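Local coordinates for protein citryl-spermidine/3,4-dihydroxybenzoyl-citryl-spermidine:spermidine ligase (Bacillus anthracis, PDB 3TO3) that catalyses the ATP-dependent condensation of spermidine with citryl-spermidine intermediates in the biosynthesis of the siderophore petrobactin, working as a homodimer, at residues Y71-I76 / L524-E529; R75-R80 / S534-V539; E542-F547 / R594-N599. All coordinates share one frame; numbering follows the deposited sequence.

Contact 1. Residues Y71-I76 / L524-E529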
loop_
_atom_site.group_PDB
_atom_site.type_symbol
_atom_site.label_atom_id
_atom_site.label_comp_id
_atom_site.label_asym_id
_atom_site.label_seq_id
_atom_site.Cartn_x
_atom_site.Cartn_y
_atom_site.Cartn_z
ATOM N N TYR B 71 8.539 24.104 -26.257
ATOM C CA TYR B 71 9.330 25.314 -26.216
ATOM C C TYR B 71 9.585 25.726 -24.757
ATOM O O TYR B 71 8.718 25.589 -23.898
ATOM C CB TYR B 71 8.611 26.441 -26.960
ATOM C CG TYR B 71 8.735 26.376 -28.480
ATOM C CD1 TYR B 71 7.721 25.825 -29.266
ATOM C CD2 TYR B 71 9.859 26.870 -29.125
ATOM C CE1 TYR B 71 7.831 25.768 -30.664
ATOM C CE2 TYR B 71 9.980 26.825 -30.520
ATOM C CZ TYR B 71 8.965 26.264 -31.283
ATOM O OH TYR B 71 9.074 26.236 -32.675
ATOM N N GLY B 72 10.777 26.233 -24.478
ATOM C CA GLY B 72 11.055 26.774 -23.166
ATOM C C GLY B 72 12.320 27.590 -23.147
ATOM O O GLY B 72 12.849 27.945 -24.183
ATOM N N ARG B 73 12.812 27.875 -21.949
ATOM C CA ARG B 73 13.942 28.755 -21.766
ATOM C C ARG B 73 14.896 28.157 -20.739
ATOM O O ARG B 73 14.475 27.411 -19.846
ATOM C CB ARG B 73 13.452 30.096 -21.213
ATOM C CG ARG B 73 12.552 30.916 -22.124
ATOM C CD ARG B 73 11.891 32.089 -21.354
ATOM N NE ARG B 73 10.782 31.592 -20.528
ATOM C CZ ARG B 73 10.244 32.236 -19.495
ATOM N NH1 ARG B 73 10.712 33.426 -19.087
ATOM N NH2 ARG B 73 9.234 31.677 -18.857
ATOM N N GLU B 74 16.167 28.534 -20.844
ATOM C CA GLU B 74 17.136 28.310 -19.789
ATOM C C GLU B 74 17.409 29.650 -19.092
ATOM O O GLU B 74 17.862 30.607 -19.725
ATOM C CB GLU B 74 18.414 27.751 -20.377
ATOM C CG GLU B 74 19.413 27.267 -19.357
ATOM C CD GLU B 74 20.552 26.461 -19.993
ATOM O OE1 GLU B 74 20.733 25.260 -19.648
ATOM O OE2 GLU B 74 21.262 27.033 -20.848
ATOM N N ARG B 75 17.151 29.717 -17.786
ATOM C CA ARG B 75 17.075 31.015 -17.094
ATOM C C ARG B 75 18.337 31.352 -16.350
ATOM O O ARG B 75 18.997 30.452 -15.827
ATOM C CB ARG B 75 15.990 30.945 -16.059
ATOM C CG ARG B 75 14.733 30.443 -16.603
ATOM C CD ARG B 75 13.948 31.656 -16.941
ATOM N NE ARG B 75 12.619 31.412 -16.457
ATOM C CZ ARG B 75 11.811 32.329 -15.965
ATOM N NH1 ARG B 75 12.196 33.603 -15.867
ATOM N NH2 ARG B 75 10.614 31.930 -15.561
ATOM N N ILE B 76 18.671 32.639 -16.265
ATOM C CA ILE B 76 19.879 33.023 -15.554
ATOM C C ILE B 76 19.785 32.647 -14.076
ATOM O O ILE B 76 20.822 32.566 -13.397
ATOM C CB ILE B 76 20.247 34.522 -15.700
ATOM C CG1 ILE B 76 19.442 35.355 -14.723
ATOM C CG2 ILE B 76 20.043 35.018 -17.111
ATOM C CD1 ILE B 76 20.123 36.606 -14.368
ATOM N N LEU B 524 8.327 37.565 -10.375
ATOM C CA LEU B 524 8.521 38.968 -10.649
ATOM C C LEU B 524 8.832 39.185 -12.132
ATOM O O LEU B 524 8.242 40.070 -12.754
ATOM C CB LEU B 524 9.591 39.568 -9.727
ATOM C CG LEU B 524 9.225 39.584 -8.237
ATOM C CD1 LEU B 524 10.315 40.289 -7.458
ATOM C CD2 LEU B 524 7.836 40.231 -7.940
ATOM N N ALA B 525 9.744 38.381 -12.693
ATOM C CA ALA B 525 10.056 38.466 -14.134
ATOM C C ALA B 525 8.840 38.222 -15.045
ATOM O O ALA B 525 8.582 38.983 -15.990
ATOM C CB ALA B 525 11.183 37.507 -14.529
ATOM N N ASP B 526 8.101 37.151 -14.792
ATOM C CA ASP B 526 7.069 36.813 -15.755
ATOM C C ASP B 526 5.787 37.621 -15.608
ATOM O O ASP B 526 5.097 37.849 -16.573
ATOM C CB ASP B 526 6.847 35.301 -15.805
ATOM C CG ASP B 526 8.142 34.536 -16.173
ATOM O OD1 ASP B 526 8.773 34.848 -17.218
ATOM O OD2 ASP B 526 8.543 33.650 -15.393
ATOM N N LYS B 527 5.444 37.987 -14.385
ATOM C CA LYS B 527 4.298 38.845 -14.127
ATOM C C LYS B 527 4.492 40.364 -14.222
ATOM O O LYS B 527 3.571 41.100 -14.576
ATOM C CB LYS B 527 3.666 38.474 -12.785
ATOM C CG LYS B 527 3.273 36.988 -12.709
ATOM C CD LYS B 527 2.291 36.647 -13.816
ATOM C CE LYS B 527 1.478 35.438 -13.405
ATOM N NZ LYS B 527 0.497 34.970 -14.436
ATOM N N TYR B 528 5.592 40.832 -13.676
ATOM C CA TYR B 528 5.918 42.244 -13.681
ATOM C C TYR B 528 7.026 42.736 -14.602
ATOM O O TYR B 528 7.357 43.920 -14.579
ATOM C CB TYR B 528 6.055 42.758 -12.246
ATOM C CG TYR B 528 4.898 42.303 -11.360
ATOM C CD1 TYR B 528 3.673 42.932 -11.420
ATOM C CD2 TYR B 528 5.021 41.221 -10.507
ATOM C CE1 TYR B 528 2.602 42.524 -10.627
ATOM C CE2 TYR B 528 3.947 40.797 -9.701
ATOM C CZ TYR B 528 2.746 41.465 -9.772
ATOM O OH TYR B 528 1.665 41.092 -9.007
ATOM N N GLU B 529 7.667 41.838 -15.341
ATOM C CA GLU B 529 8.797 42.261 -16.181
ATOM C C GLU B 529 9.949 42.802 -15.351
ATOM O O GLU B 529 10.740 43.606 -15.826
ATOM C CB GLU B 529 8.397 43.359 -17.177
ATOM C CG GLU B 529 7.063 43.161 -17.842
ATOM C CD GLU B 529 6.953 41.810 -18.501
ATOM O OE1 GLU B 529 7.702 41.566 -19.478
ATOM O OE2 GLU B 529 6.122 40.991 -18.038
#

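Contact 2. Residues R75-R80 / S534-V539. With EDO (1,2-ethanediol), chain H.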
loop_
_atom_site.group_PDB
_atom_site.type_symbol
_atom_site.label_atom_id
_atom_site.label_comp_id
_atom_site.label_asym_id
_atom_site.label_seq_id
_atom_site.Cartn_x
_atom_site.Cartn_y
_atom_site.Cartn_z
ATOM N N ARG B 75 17.151 29.717 -17.786
ATOM C CA ARG B 75 17.075 31.015 -17.094
ATOM C C ARG B 75 18.337 31.352 -16.350
ATOM O O ARG B 75 18.997 30.452 -15.827
ATOM C CB ARG B 75 15.990 30.945 -16.059
ATOM C CG ARG B 75 14.733 30.443 -16.603
ATOM C CD ARG B 75 13.948 31.656 -16.941
ATOM N NE ARG B 75 12.619 31.412 -16.457
ATOM C CZ ARG B 75 11.811 32.329 -15.965
ATOM N NH1 ARG B 75 12.196 33.603 -15.867
ATOM N NH2 ARG B 75 10.614 31.930 -15.561
ATOM N N ILE B 76 18.671 32.639 -16.265
ATOM C CA ILE B 76 19.879 33.023 -15.554
ATOM C C ILE B 76 19.785 32.647 -14.076
ATOM O O ILE B 76 20.822 32.566 -13.397
ATOM C CB ILE B 76 20.247 34.522 -15.700
ATOM C CG1 ILE B 76 19.442 35.355 -14.723
ATOM C CG2 ILE B 76 20.043 35.018 -17.111
ATOM C CD1 ILE B 76 20.123 36.606 -14.368
ATOM N N THR B 77 18.588 32.308 -13.583
ATOM C CA THR B 77 18.512 31.992 -12.170
ATOM C C THR B 77 18.804 30.476 -12.074
ATOM O O THR B 77 17.922 29.637 -12.115
ATOM C CB THR B 77 17.044 32.300 -11.681
ATOM O OG1 THR B 77 16.843 33.718 -11.622
ATOM C CG2 THR B 77 16.694 31.676 -10.296
ATOM N N PHE B 78 20.058 30.182 -11.741
ATOM C CA PHE B 78 20.592 28.822 -11.573
ATOM C C PHE B 78 20.461 27.909 -12.756
ATOM O O PHE B 78 20.579 26.701 -12.603
ATOM C CB PHE B 78 20.002 28.155 -10.325
ATOM C CG PHE B 78 20.283 28.925 -9.085
ATOM C CD1 PHE B 78 21.522 28.851 -8.497
ATOM C CD2 PHE B 78 19.347 29.800 -8.563
ATOM C CE1 PHE B 78 21.822 29.586 -7.381
ATOM C CE2 PHE B 78 19.655 30.539 -7.432
ATOM C CZ PHE B 78 20.890 30.434 -6.856
ATOM N N GLY B 79 20.296 28.489 -13.939
ATOM C CA GLY B 79 20.055 27.708 -15.138
ATOM C C GLY B 79 18.765 26.914 -15.127
ATOM O O GLY B 79 18.631 25.967 -15.886
ATOM N N ARG B 80 17.800 27.279 -14.288
ATOM C CA ARG B 80 16.548 26.522 -14.263
ATOM C C ARG B 80 15.877 26.546 -15.655
ATOM O O ARG B 80 16.005 27.510 -16.424
ATOM C CB ARG B 80 15.592 27.094 -13.244
ATOM C CG ARG B 80 16.039 27.050 -11.812
ATOM C CD ARG B 80 15.685 25.761 -11.201
ATOM N NE ARG B 80 14.257 25.467 -11.262
ATOM C CZ ARG B 80 13.367 25.820 -10.333
ATOM N NH1 ARG B 80 13.737 26.527 -9.258
ATOM N NH2 ARG B 80 12.090 25.477 -10.492
ATOM N N SER B 534 18.263 42.120 -12.332
ATOM C CA SER B 534 17.979 43.142 -11.303
ATOM C C SER B 534 17.662 42.504 -9.949
ATOM O O SER B 534 18.129 42.968 -8.910
ATOM C CB SER B 534 16.812 44.057 -11.698
ATOM O OG SER B 534 17.061 44.654 -12.945
ATOM N N PHE B 535 16.842 41.460 -9.961
ATOM C CA PHE B 535 16.519 40.732 -8.732
ATOM C C PHE B 535 17.826 40.326 -8.030
ATOM O O PHE B 535 18.032 40.657 -6.862
ATOM C CB PHE B 535 15.659 39.503 -9.058
ATOM C CG PHE B 535 15.240 38.706 -7.862
ATOM C CD1 PHE B 535 13.940 38.806 -7.362
ATOM C CD2 PHE B 535 16.124 37.822 -7.261
ATOM C CE1 PHE B 535 13.535 38.058 -6.251
ATOM C CE2 PHE B 535 15.740 37.064 -6.148
ATOM C CZ PHE B 535 14.442 37.172 -5.646
ATOM N N TRP B 536 18.721 39.646 -8.748
ATOM C CA TRP B 536 19.937 39.146 -8.111
ATOM C C TRP B 536 20.917 40.263 -7.743
ATOM O O TRP B 536 21.665 40.149 -6.765
ATOM C CB TRP B 536 20.586 37.991 -8.912
ATOM C CG TRP B 536 19.645 36.803 -8.929
ATOM C CD1 TRP B 536 18.892 36.353 -9.986
ATOM C CD2 TRP B 536 19.296 35.976 -7.810
ATOM N NE1 TRP B 536 18.114 35.282 -9.586
ATOM C CE2 TRP B 536 18.352 35.034 -8.261
ATOM C CE3 TRP B 536 19.705 35.930 -6.473
ATOM C CZ2 TRP B 536 17.817 34.062 -7.420
ATOM C CZ3 TRP B 536 19.166 34.969 -5.639
ATOM C CH2 TRP B 536 18.243 34.039 -6.117
HETATM N N MSE B 537 20.901 41.350 -8.502
HETATM C CA MSE B 537 21.742 42.476 -8.151
HETATM C C MSE B 537 21.267 43.168 -6.871
HETATM O O MSE B 537 22.039 43.850 -6.217
HETATM C CB MSE B 537 21.851 43.475 -9.308
HETATM C CG MSE B 537 22.732 42.983 -10.464
HETATM SE SE MSE B 537 23.170 44.387 -11.762
HETATM C CE MSE B 537 21.456 44.577 -12.657
ATOM N N ILE B 538 19.999 43.004 -6.521
ATOM C CA ILE B 538 19.509 43.544 -5.266
ATOM C C ILE B 538 19.903 42.650 -4.124
ATOM O O ILE B 538 20.251 43.120 -3.042
ATOM C CB ILE B 538 17.993 43.739 -5.274
ATOM C CG1 ILE B 538 17.658 45.022 -6.051
ATOM C CG2 ILE B 538 17.477 43.809 -3.846
ATOM C CD1 ILE B 538 16.205 45.206 -6.329
ATOM N N VAL B 539 19.843 41.347 -4.380
ATOM C CA VAL B 539 20.235 40.370 -3.387
ATOM C C VAL B 539 21.709 40.553 -3.022
ATOM O O VAL B 539 22.052 40.638 -1.836
ATOM C CB VAL B 539 19.924 38.936 -3.837
ATOM C CG1 VAL B 539 20.501 37.931 -2.838
ATOM C CG2 VAL B 539 18.414 38.753 -3.941
HETATM C C1 EDO H . 14.514 46.181 -15.030
HETATM O O1 EDO H . 14.811 44.823 -15.299
HETATM C C2 EDO H . 13.649 46.207 -13.786
HETATM O O2 EDO H . 12.745 47.305 -13.942
#

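Contact 3. Residues E542-F547 / R594-N599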
loop_
_atom_site.group_PDB
_atom_site.type_symbol
_atom_site.label_atom_id
_atom_site.label_comp_id
_atom_site.label_asym_id
_atom_site.label_seq_id
_atom_site.Cartn_x
_atom_site.Cartn_y
_atom_site.Cartn_z
ATOM N N GLU B 542 22.263 43.834 -0.894
ATOM C CA GLU B 542 21.812 43.663 0.476
ATOM C C GLU B 542 22.730 42.797 1.339
ATOM O O GLU B 542 22.946 43.098 2.516
ATOM C CB GLU B 542 20.384 43.144 0.519
ATOM C CG GLU B 542 19.457 44.125 -0.092
ATOM C CD GLU B 542 19.466 45.454 0.625
ATOM O OE1 GLU B 542 20.000 45.524 1.759
ATOM O OE2 GLU B 542 18.929 46.425 0.047
ATOM N N ILE B 543 23.259 41.729 0.757
ATOM C CA ILE B 543 24.206 40.886 1.457
ATOM C C ILE B 543 25.417 41.760 1.759
ATOM O O ILE B 543 25.866 41.828 2.895
ATOM C CB ILE B 543 24.602 39.636 0.613
ATOM C CG1 ILE B 543 23.471 38.605 0.587
ATOM C CG2 ILE B 543 25.879 38.989 1.145
ATOM C CD1 ILE B 543 23.608 37.543 -0.613
ATOM N N GLU B 544 25.928 42.449 0.743
ATOM C CA GLU B 544 27.089 43.318 0.927
ATOM C C GLU B 544 26.844 44.392 1.986
ATOM O O GLU B 544 27.714 44.651 2.810
ATOM C CB GLU B 544 27.521 43.980 -0.385
ATOM C CG GLU B 544 28.266 43.059 -1.346
ATOM C CD GLU B 544 29.586 42.521 -0.799
ATOM O OE1 GLU B 544 30.375 43.302 -0.217
ATOM O OE2 GLU B 544 29.838 41.305 -0.972
ATOM N N ASN B 545 25.666 45.005 1.938
ATOM C CA ASN B 545 25.305 46.049 2.889
ATOM C C ASN B 545 25.369 45.538 4.344
ATOM O O ASN B 545 25.859 46.248 5.241
ATOM C CB ASN B 545 23.918 46.645 2.554
ATOM C CG ASN B 545 23.977 47.764 1.488
ATOM O OD1 ASN B 545 22.967 48.085 0.848
ATOM N ND2 ASN B 545 25.155 48.361 1.311
ATOM N N HIS B 546 24.891 44.307 4.564
ATOM C CA HIS B 546 24.898 43.679 5.887
ATOM C C HIS B 546 26.323 43.432 6.361
ATOM O O HIS B 546 26.727 43.910 7.420
ATOM C CB HIS B 546 24.158 42.342 5.902
ATOM C CG HIS B 546 24.222 41.647 7.228
ATOM N ND1 HIS B 546 23.484 42.057 8.322
ATOM C CD2 HIS B 546 24.947 40.580 7.644
ATOM C CE1 HIS B 546 23.748 41.271 9.351
ATOM N NE2 HIS B 546 24.636 40.370 8.968
ATOM N N PHE B 547 27.088 42.701 5.555
ATOM C CA PHE B 547 28.424 42.288 5.970
ATOM C C PHE B 547 29.451 43.407 6.025
ATOM O O PHE B 547 30.503 43.250 6.647
ATOM C CB PHE B 547 28.907 41.064 5.187
ATOM C CG PHE B 547 28.204 39.825 5.589
ATOM C CD1 PHE B 547 27.309 39.208 4.742
ATOM C CD2 PHE B 547 28.383 39.310 6.860
ATOM C CE1 PHE B 547 26.619 38.061 5.135
ATOM C CE2 PHE B 547 27.696 38.166 7.267
ATOM C CZ PHE B 547 26.825 37.543 6.413
ATOM N N ARG B 594 27.496 36.692 -11.288
ATOM C CA ARG B 594 27.524 37.761 -12.269
ATOM C C ARG B 594 27.004 39.045 -11.642
ATOM O O ARG B 594 27.514 40.125 -11.894
ATOM C CB ARG B 594 26.708 37.412 -13.516
ATOM C CG ARG B 594 26.925 38.418 -14.655
ATOM C CD ARG B 594 26.442 37.885 -16.001
ATOM N NE ARG B 594 26.677 38.833 -17.093
ATOM C CZ ARG B 594 25.780 39.714 -17.530
ATOM N NH1 ARG B 594 26.082 40.531 -18.535
ATOM N NH2 ARG B 594 24.577 39.774 -16.962
ATOM N N ALA B 595 25.987 38.915 -10.805
ATOM C CA ALA B 595 25.450 40.070 -10.140
ATOM C C ALA B 595 26.555 40.796 -9.335
ATOM O O ALA B 595 26.686 42.024 -9.405
ATOM C CB ALA B 595 24.292 39.656 -9.252
ATOM N N ARG B 596 27.366 40.037 -8.596
ATOM C CA ARG B 596 28.488 40.634 -7.874
ATOM C C ARG B 596 29.518 41.287 -8.813
ATOM O O ARG B 596 29.985 42.381 -8.554
ATOM C CB ARG B 596 29.159 39.615 -6.961
ATOM C CG ARG B 596 30.456 40.107 -6.351
ATOM C CD ARG B 596 30.240 41.089 -5.232
ATOM N NE ARG B 596 31.511 41.417 -4.594
ATOM C CZ ARG B 596 31.772 42.565 -3.984
ATOM N NH1 ARG B 596 30.848 43.509 -3.921
ATOM N NH2 ARG B 596 32.962 42.770 -3.447
ATOM N N GLN B 597 29.851 40.620 -9.909
ATOM C CA GLN B 597 30.697 41.215 -10.931
ATOM C C GLN B 597 30.203 42.601 -11.304
ATOM O O GLN B 597 30.997 43.541 -11.437
ATOM C CB GLN B 597 30.674 40.352 -12.181
ATOM C CG GLN B 597 31.171 38.952 -11.965
ATOM C CD GLN B 597 32.668 38.907 -11.868
ATOM O OE1 GLN B 597 33.259 39.382 -10.892
ATOM N NE2 GLN B 597 33.305 38.344 -12.891
ATOM N N LEU B 598 28.892 42.727 -11.488
ATOM C CA LEU B 598 28.317 43.997 -11.905
ATOM C C LEU B 598 28.240 45.011 -10.757
ATOM O O LEU B 598 28.614 46.170 -10.931
ATOM C CB LEU B 598 26.962 43.776 -12.562
ATOM C CG LEU B 598 27.079 42.942 -13.835
ATOM C CD1 LEU B 598 25.751 42.274 -14.195
ATOM C CD2 LEU B 598 27.595 43.805 -14.986
ATOM N N ASN B 599 27.783 44.562 -9.589
ATOM C CA ASN B 599 27.791 45.376 -8.371
ATOM C C ASN B 599 29.190 45.977 -8.150
ATOM O O ASN B 599 29.331 47.099 -7.683
ATOM C CB ASN B 599 27.260 44.546 -7.163
ATOM C CG ASN B 599 27.692 45.104 -5.770
ATOM O OD1 ASN B 599 28.669 44.640 -5.178
ATOM N ND2 ASN B 599 26.932 46.058 -5.242
#

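Contact 1. Residues Y71-I76 / L524-E529
A salt-bridge network of Arg73, Arg75 and Asp526 ties the end of strand 65-74 to the last turn of helix 502-528. Two residues apart on an extended chain, the arginines start toward the same side, and each takes one oxygen of the single carboxylate that comes from the opposite direction. Arg73 NH1 donates to Asp526 OD1 over 3.0 Å, with OD1 near the guanidinium plane and approached on its syn side. Asp526 OD2 accepts from Arg75 NH2 over a shorter 2.7 Å through its syn lone pair, although it is tilted from that guanidinium plane. Neither flat group lies coplanar with the carboxylate: its plane is turned by 70° from the guanidinium of Arg73 and by 57° from that of Arg75. Each arginine gives the aspartate one N-H, not a two-pronged clasp, in keeping with these twisted planes.

The guanidinium groups are themselves close, with Arg73 NH1 3.5 Å above the centre of the Arg75 plane. The shared Asp526 and a further acid for each probably make this tolerable: Arg73 NE bridges to Asp84, Arg75 NH1 to Glu532, and Arg75 NE bonds Ser82. Arg75 gets among these partners by bending at both chi2 (-96°) and chi3. Ala525, with only a methyl group, suits the spot beside Arg75, its CB lying 4.2 Å from NH1. At the helix's C-terminal end a negative charge would be poorly placed, and the two arginines probably offset this. The arrangement is a branched salt bridge fastening a strand end of the antiparallel sheet to a helix terminus.

Contact 2. Residues R75-R80 / S534-V539
Trp536 and Thr77 meet through a hydrogen bond at the indole edge, the polar centre of a buried contact. NE1 of Trp536 donates to OG1 of Thr77 over 2.9 Å with an N-H...O angle of 160°, and OG1 lies in the indole plane. Because CG2 of Thr77 stands anti to the backbone N, OG1 is set beside that N (chi1 -72°) and faces the tryptophan, while the methyl packs 3.9 Å from Trp536 CZ2. OG1 is also bonded to Glu532, to which the hydroxyl proton probably goes once the indole N-H has taken a lone pair. A threonine suits this place because it offers an acceptor, a donor and a methyl group at once.

The tight side continues at the six-membered ring. Phe78 directs its edge at the indole face in an offset edge-to-face pair, the planes at 86°, and its CE2 comes 4.0 Å from Trp536 CZ2. On the other side of the indole plane, CD2 of the adjoining Phe535 lies 3.6 Å above the ring's centre. Phe513 adds a further edge-to-face ring, and Pro591 touches both Phe78 and Trp536.

Thr77 to Arg80 form a type I' turn in the hairpin between the antiparallel strands 65-74 and 81-83. Its two central residues, Phe78 and Gly79, both have positive phi, which glycine accepts readily. Arg75 N bonds Arg80 O over 2.8 Å, joining the residue two before the turn to its last.

The outer side is much looser. Exposed Ile76 brings only the end of its side chain near the indole, CD1 staying 4.6 Å from Trp536 CD1. Ser534, two residues before Trp536 on the helix, meets no residue of the turn; its OG makes a weak 3.3 Å bond to O1 of a 1,2-ethanediol, probably from the crystallisation liquor.

Contact 3. Residues E542-F547 / R594-N599
Glu544 lays its carboxylate over one face of the Arg596 guanidinium, a stacked ion pair between helix 532-547 and the C-terminal helix 591-600. The two planes are only 12° apart. Glu544 OE2 stands 3.7 Å above the guanidinium plane, over its centre, and Glu544 CD is 3.5 Å from Arg596 NH1. The salt bridge itself is long, with Glu544 OE1 3.7 Å from Arg596 NH1, and since the oxygen lies well out of the guanidinium plane no N-H points at it. Attraction between charges and contact of flat faces, without a hydrogen bond, join the pair. Both residues are partly exposed, so solvent probably shares the charges, and their long chains can bring flat groups face to face.

One step outward are the bends and bonds that help place the two groups. Arg596 leaves its helix with CG anti to the backbone N (chi1 171°) and bends at chi2, bringing its guanidinium in front of Glu544, where the two side chains cross at about a right angle. On the other helix, Glu544 also bends at chi2, and OE2 is hydrogen-bonded to the hydroxyl of Tyr563, a firmer polar link than the one to the arginine. Tyr563 touches Arg596 too, so one loop residue borders both partners, while Phe557 packs against Glu544.

A turn farther along its own helix, Asn599 serves as an acceptor for the guanidinium and brings OD1 within 4.2 Å of Glu544 CG. Arg596 NH1 donates to Asn599 OD1 over 2.8 Å, nearly in line with the amide C=O but bent to 131° at the hydrogen.

In the fold
From the N terminus, the chain enters the antiparallel sheet and, at the end of strand 65-74 and the turn after it, contacts 1 and 2 open in succession, sharing Arg75 and Ile76. Contact 1 closes first, some 450 residues on, at the end of helix 502-528; contact 2 closes soon after, at the start of helix 532-547. The two long loops cross, neither containing the other, and together they fasten the hairpin to two successive helices. Contact 3 follows in series, opening later on helix 532-547 and closing a short loop at helix 591-600. Contacts 2 and 3 share helix 532-547, and Ala595 of helix 591-600 packs on its backbone at Trp536 and Met537.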